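Local coordinates for putative cytochrome P450 120 (Synechocystis sp., PDB 2VE3), which binds heme and retinoic acid and, as a member of the cytochrome P450 family, probably acts as a monooxygenase, at residues L132-W143 / F404-W414. Sequence-based numbering, arbitrary orientation.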
loop_
_atom_site.group_PDB
_atom_site.type_symbol
_atom_site.label_atom_id
_atom_site.label_comp_id
_atom_site.label_asym_id
_atom_site.label_seq_id
_atom_site.Cartn_x
_atom_site.Cartn_y
_atom_site.Cartn_z
ATOM N N LEU A 132 12.485 -11.485 14.292
ATOM C CA LEU A 132 12.742 -12.855 13.836
ATOM C C LEU A 132 13.228 -13.744 14.975
ATOM O O LEU A 132 12.784 -14.888 15.118
ATOM C CB LEU A 132 13.749 -12.865 12.675
ATOM C CG LEU A 132 13.241 -12.322 11.337
ATOM C CD1 LEU A 132 14.373 -12.079 10.364
ATOM C CD2 LEU A 132 12.198 -13.253 10.733
ATOM N N GLU A 133 14.133 -13.194 15.783
ATOM C CA GLU A 133 14.651 -13.862 16.971
ATOM C C GLU A 133 13.530 -14.258 17.940
ATOM O O GLU A 133 13.471 -15.408 18.382
ATOM C CB GLU A 133 15.706 -12.982 17.658
ATOM C CG GLU A 133 16.045 -13.415 19.092
ATOM C CD GLU A 133 17.454 -13.047 19.509
ATOM O OE1 GLU A 133 18.409 -13.434 18.796
ATOM O OE2 GLU A 133 17.608 -12.389 20.558
ATOM N N GLN A 134 12.648 -13.311 18.256
ATOM C CA GLN A 134 11.470 -13.591 19.073
ATOM C C GLN A 134 10.602 -14.700 18.460
ATOM O O GLN A 134 10.256 -15.664 19.149
ATOM C CB GLN A 134 10.641 -12.320 19.310
ATOM C CG GLN A 134 9.479 -12.520 20.303
ATOM C CD GLN A 134 8.230 -11.687 19.970
ATOM O OE1 GLN A 134 8.214 -10.921 19.000
ATOM N NE2 GLN A 134 7.178 -11.842 20.780
ATOM N N TRP A 135 10.272 -14.574 17.171
ATOM C CA TRP A 135 9.410 -15.559 16.492
ATOM C C TRP A 135 10.048 -16.945 16.375
ATOM O O TRP A 135 9.359 -17.963 16.474
ATOM C CB TRP A 135 8.965 -15.072 15.108
ATOM C CG TRP A 135 8.259 -13.746 15.111
ATOM C CD1 TRP A 135 7.432 -13.249 16.084
ATOM C CD2 TRP A 135 8.311 -12.754 14.082
ATOM N NE1 TRP A 135 6.973 -12.003 15.721
ATOM C CE2 TRP A 135 7.502 -11.673 14.499
ATOM C CE3 TRP A 135 8.967 -12.672 12.844
ATOM C CZ2 TRP A 135 7.324 -10.523 13.717
ATOM C CZ3 TRP A 135 8.796 -11.526 12.074
ATOM C CH2 TRP A 135 7.982 -10.467 12.517
ATOM N N GLY A 136 11.356 -16.969 16.160
ATOM C CA GLY A 136 12.119 -18.214 16.123
ATOM C C GLY A 136 12.166 -18.991 17.436
ATOM O O GLY A 136 12.346 -20.211 17.418
ATOM N N LYS A 137 12.018 -18.279 18.560
ATOM C CA LYS A 137 11.933 -18.880 19.900
ATOM C C LYS A 137 10.585 -19.525 20.165
ATOM O O LYS A 137 10.512 -20.542 20.855
ATOM C CB LYS A 137 12.179 -17.839 20.991
ATOM C CG LYS A 137 13.624 -17.421 21.174
ATOM C CD LYS A 137 13.756 -16.519 22.387
ATOM C CE LYS A 137 14.812 -15.443 22.166
ATOM N NZ LYS A 137 14.930 -14.530 23.339
ATOM N N ALA A 138 9.519 -18.930 19.628
ATOM C CA ALA A 138 8.149 -19.407 19.869
ATOM C C ALA A 138 7.876 -20.754 19.211
ATOM O O ALA A 138 8.652 -21.209 18.364
ATOM C CB ALA A 138 7.123 -18.365 19.388
ATOM N N ASN A 139 6.779 -21.397 19.606
ATOM C CA ASN A 139 6.317 -22.586 18.898
ATOM C C ASN A 139 5.532 -22.129 17.666
ATOM O O ASN A 139 6.133 -21.701 16.677
ATOM C CB ASN A 139 5.487 -23.504 19.816
ATOM C CG ASN A 139 5.344 -24.925 19.262
ATOM O OD1 ASN A 139 6.263 -25.459 18.628
ATOM N ND2 ASN A 139 4.190 -25.546 19.515
ATOM N N GLU A 140 4.207 -22.197 17.726
ATOM C CA GLU A 140 3.358 -21.576 16.719
ATOM C C GLU A 140 3.399 -20.042 16.821
ATOM O O GLU A 140 3.307 -19.475 17.919
ATOM C CB GLU A 140 1.928 -22.088 16.859
ATOM C CG GLU A 140 0.890 -21.345 16.014
ATOM C CD GLU A 140 -0.468 -22.021 16.021
ATOM O OE1 GLU A 140 -0.635 -23.039 16.728
ATOM O OE2 GLU A 140 -1.369 -21.552 15.307
ATOM N N VAL A 141 3.569 -19.381 15.675
ATOM C CA VAL A 141 3.393 -17.929 15.590
ATOM C C VAL A 141 2.117 -17.598 14.816
ATOM O O VAL A 141 1.946 -18.037 13.682
ATOM C CB VAL A 141 4.615 -17.224 14.959
ATOM C CG1 VAL A 141 4.429 -15.693 14.957
ATOM C CG2 VAL A 141 5.886 -17.595 15.708
ATOM N N ILE A 142 1.204 -16.862 15.451
ATOM C CA ILE A 142 0.070 -16.247 14.741
ATOM C C ILE A 142 0.618 -14.991 14.048
ATOM O O ILE A 142 0.682 -13.918 14.663
ATOM C CB ILE A 142 -1.102 -15.911 15.705
ATOM C CG1 ILE A 142 -1.541 -17.175 16.456
ATOM C CG2 ILE A 142 -2.270 -15.253 14.952
ATOM C CD1 ILE A 142 -2.675 -16.950 17.487
ATOM N N TRP A 143 1.031 -15.134 12.781
ATOM C CA TRP A 143 1.956 -14.165 12.171
ATOM C C TRP A 143 1.379 -12.809 11.814
ATOM O O TRP A 143 2.041 -11.795 12.010
ATOM C CB TRP A 143 2.638 -14.719 10.915
ATOM C CG TRP A 143 4.091 -14.391 10.821
ATOM C CD1 TRP A 143 4.766 -13.439 11.524
ATOM C CD2 TRP A 143 5.054 -15.020 9.962
ATOM N NE1 TRP A 143 6.101 -13.443 11.172
ATOM C CE2 TRP A 143 6.303 -14.407 10.217
ATOM C CE3 TRP A 143 4.985 -16.053 9.007
ATOM C CZ2 TRP A 143 7.476 -14.791 9.551
ATOM C CZ3 TRP A 143 6.158 -16.444 8.357
ATOM C CH2 TRP A 143 7.382 -15.812 8.632
ATOM N N PHE A 404 13.552 -7.916 4.516
ATOM C CA PHE A 404 12.783 -8.904 5.287
ATOM C C PHE A 404 12.842 -10.291 4.644
ATOM O O PHE A 404 13.052 -11.290 5.320
ATOM C CB PHE A 404 11.315 -8.482 5.422
ATOM C CG PHE A 404 10.464 -9.490 6.130
ATOM C CD1 PHE A 404 10.353 -9.470 7.513
ATOM C CD2 PHE A 404 9.779 -10.464 5.419
ATOM C CE1 PHE A 404 9.558 -10.408 8.183
ATOM C CE2 PHE A 404 8.982 -11.405 6.073
ATOM C CZ PHE A 404 8.868 -11.374 7.459
ATOM N N ALA A 405 12.619 -10.326 3.336
ATOM C CA ALA A 405 12.667 -11.548 2.566
ATOM C C ALA A 405 14.025 -12.217 2.775
ATOM O O ALA A 405 14.094 -13.436 2.989
ATOM C CB ALA A 405 12.445 -11.240 1.097
ATOM N N THR A 406 15.076 -11.399 2.749
ATOM C CA THR A 406 16.451 -11.863 2.850
ATOM C C THR A 406 16.754 -12.444 4.224
ATOM O O THR A 406 17.199 -13.575 4.334
ATOM C CB THR A 406 17.462 -10.735 2.465
ATOM O OG1 THR A 406 17.345 -10.439 1.067
ATOM C CG2 THR A 406 18.903 -11.149 2.764
ATOM N N ARG A 407 16.501 -11.674 5.273
ATOM C CA ARG A 407 16.753 -12.149 6.640
ATOM C C ARG A 407 15.908 -13.344 7.060
ATOM O O ARG A 407 16.371 -14.188 7.832
ATOM C CB ARG A 407 16.593 -11.021 7.648
ATOM C CG ARG A 407 17.659 -9.962 7.551
ATOM C CD ARG A 407 19.046 -10.541 7.720
ATOM N NE ARG A 407 19.986 -9.497 8.099
ATOM C CZ ARG A 407 21.310 -9.616 8.096
ATOM N NH1 ARG A 407 21.883 -10.749 7.704
ATOM N NH2 ARG A 407 22.059 -8.577 8.471
ATOM N N LEU A 408 14.673 -13.411 6.565
ATOM C CA LEU A 408 13.782 -14.510 6.905
ATOM C C LEU A 408 14.232 -15.812 6.244
ATOM O O LEU A 408 14.295 -16.851 6.898
ATOM C CB LEU A 408 12.332 -14.188 6.529
ATOM C CG LEU A 408 11.317 -15.331 6.711
ATOM C CD1 LEU A 408 11.177 -15.765 8.163
ATOM C CD2 LEU A 408 9.955 -14.972 6.112
ATOM N N ILE A 409 14.552 -15.749 4.956
ATOM C CA ILE A 409 14.963 -16.948 4.230
ATOM C C ILE A 409 16.361 -17.449 4.641
ATOM O O ILE A 409 16.592 -18.655 4.721
ATOM C CB ILE A 409 14.779 -16.786 2.692
ATOM C CG1 ILE A 409 13.286 -16.874 2.361
ATOM C CG2 ILE A 409 15.558 -17.868 1.918
ATOM C CD1 ILE A 409 12.920 -16.626 0.911
ATOM N N GLN A 410 17.288 -16.531 4.921
ATOM C CA GLN A 410 18.634 -16.944 5.354
ATOM C C GLN A 410 18.638 -17.686 6.699
ATOM O O GLN A 410 19.455 -18.587 6.917
ATOM C CB GLN A 410 19.638 -15.778 5.330
ATOM C CG GLN A 410 19.593 -14.843 6.523
ATOM C CD GLN A 410 20.816 -13.943 6.630
ATOM O OE1 GLN A 410 20.728 -12.736 6.409
ATOM N NE2 GLN A 410 21.962 -14.524 6.978
ATOM N N GLN A 411 17.709 -17.329 7.579
ATOM C CA GLN A 411 17.650 -17.917 8.921
ATOM C C GLN A 411 16.610 -19.028 9.111
ATOM O O GLN A 411 16.813 -19.924 9.936
ATOM C CB GLN A 411 17.393 -16.823 9.957
ATOM C CG GLN A 411 18.472 -15.777 10.024
ATOM C CD GLN A 411 18.035 -14.586 10.824
ATOM O OE1 GLN A 411 17.686 -14.706 12.006
ATOM N NE2 GLN A 411 18.043 -13.419 10.189
ATOM N N PHE A 412 15.491 -18.964 8.390
ATOM C CA PHE A 412 14.396 -19.908 8.647
ATOM C C PHE A 412 13.755 -20.531 7.414
ATOM O O PHE A 412 13.654 -19.903 6.356
ATOM C CB PHE A 412 13.268 -19.239 9.440
ATOM C CG PHE A 412 13.671 -18.728 10.798
ATOM C CD1 PHE A 412 13.616 -19.555 11.912
ATOM C CD2 PHE A 412 14.063 -17.390 10.967
ATOM C CE1 PHE A 412 13.970 -19.064 13.187
ATOM C CE2 PHE A 412 14.416 -16.894 12.226
ATOM C CZ PHE A 412 14.372 -17.730 13.337
ATOM N N ASP A 413 13.315 -21.777 7.580
ATOM C CA ASP A 413 12.206 -22.309 6.816
ATOM C C ASP A 413 10.964 -22.118 7.667
ATOM O O ASP A 413 11.063 -21.898 8.881
ATOM C CB ASP A 413 12.386 -23.796 6.526
ATOM C CG ASP A 413 13.336 -24.049 5.380
ATOM O OD1 ASP A 413 13.432 -23.187 4.478
ATOM O OD2 ASP A 413 13.981 -25.117 5.380
ATOM N N TRP A 414 9.801 -22.201 7.036
ATOM C CA TRP A 414 8.551 -22.151 7.781
ATOM C C TRP A 414 7.435 -22.978 7.164
ATOM O O TRP A 414 7.420 -23.269 5.949
ATOM C CB TRP A 414 8.118 -20.700 8.054
ATOM C CG TRP A 414 7.744 -19.884 6.839
ATOM C CD1 TRP A 414 6.477 -19.586 6.417
ATOM C CD2 TRP A 414 8.636 -19.243 5.912
ATOM N NE1 TRP A 414 6.522 -18.806 5.300
ATOM C CE2 TRP A 414 7.834 -18.590 4.953
ATOM C CE3 TRP A 414 10.033 -19.160 5.797
ATOM C CZ2 TRP A 414 8.380 -17.855 3.890
ATOM C CZ3 TRP A 414 10.577 -18.431 4.742
ATOM C CH2 TRP A 414 9.750 -17.789 3.803
#
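Leu132 reaches from its helix into the side of helix 404-411 and shows how one branched side chain can serve several neighbours. Its CD1 meets CB of Arg407 at 3.7 Å and also lies near the amide of Gln411, while CD2 touches CD1 of Leu408, the two leucines crossing at about a right angle. One turn further on, Gly136 lets the ring of Phe412 come close: CE1 of Phe412 lies 3.6 Å from CA of Gly136, and the ring's CZ also approaches the carbonyl O of Leu132, which already accepts the helical bond from Gly136 N.

Beyond the helix end, Trp143 turns back toward the 404-414 segment. Its six-membered ring meets Trp414 edge to face, the planes at 82°, with CZ3 of Trp143 3.7 Å from CD1 of Trp414. Leu408, its CG anti to the backbone N (chi1 174°), spreads both methyls toward this indole; CD2 comes within 3.7 Å of CH2 of Trp143 and also lies over the Trp414 face that receives CZ3. Phe404 joins through its edge, CE1 standing 4.1 Å from CZ3 of Trp135.

No hydrogen bond crosses between the segments, so apolar packing carries the contact, and the polar ends named here have partners outside the two segments. Trp135 NE1 bonds to Gln146 and Trp414 NE1 to the carbonyl of Cys267, which probably helps fix how these indoles are turned. NE2 of Gln411 bonds to OE1 of Gln129, and Asp125 forms a salt bridge with Arg407.

Strands 140-142 and 412-416 flank strand 437-442 in the small antiparallel β3 sheet of the cytochrome P450 fold, packed at the periphery beside helix D (121-137) and helix L (394-411), the latter following the probable heme ligand Cys391.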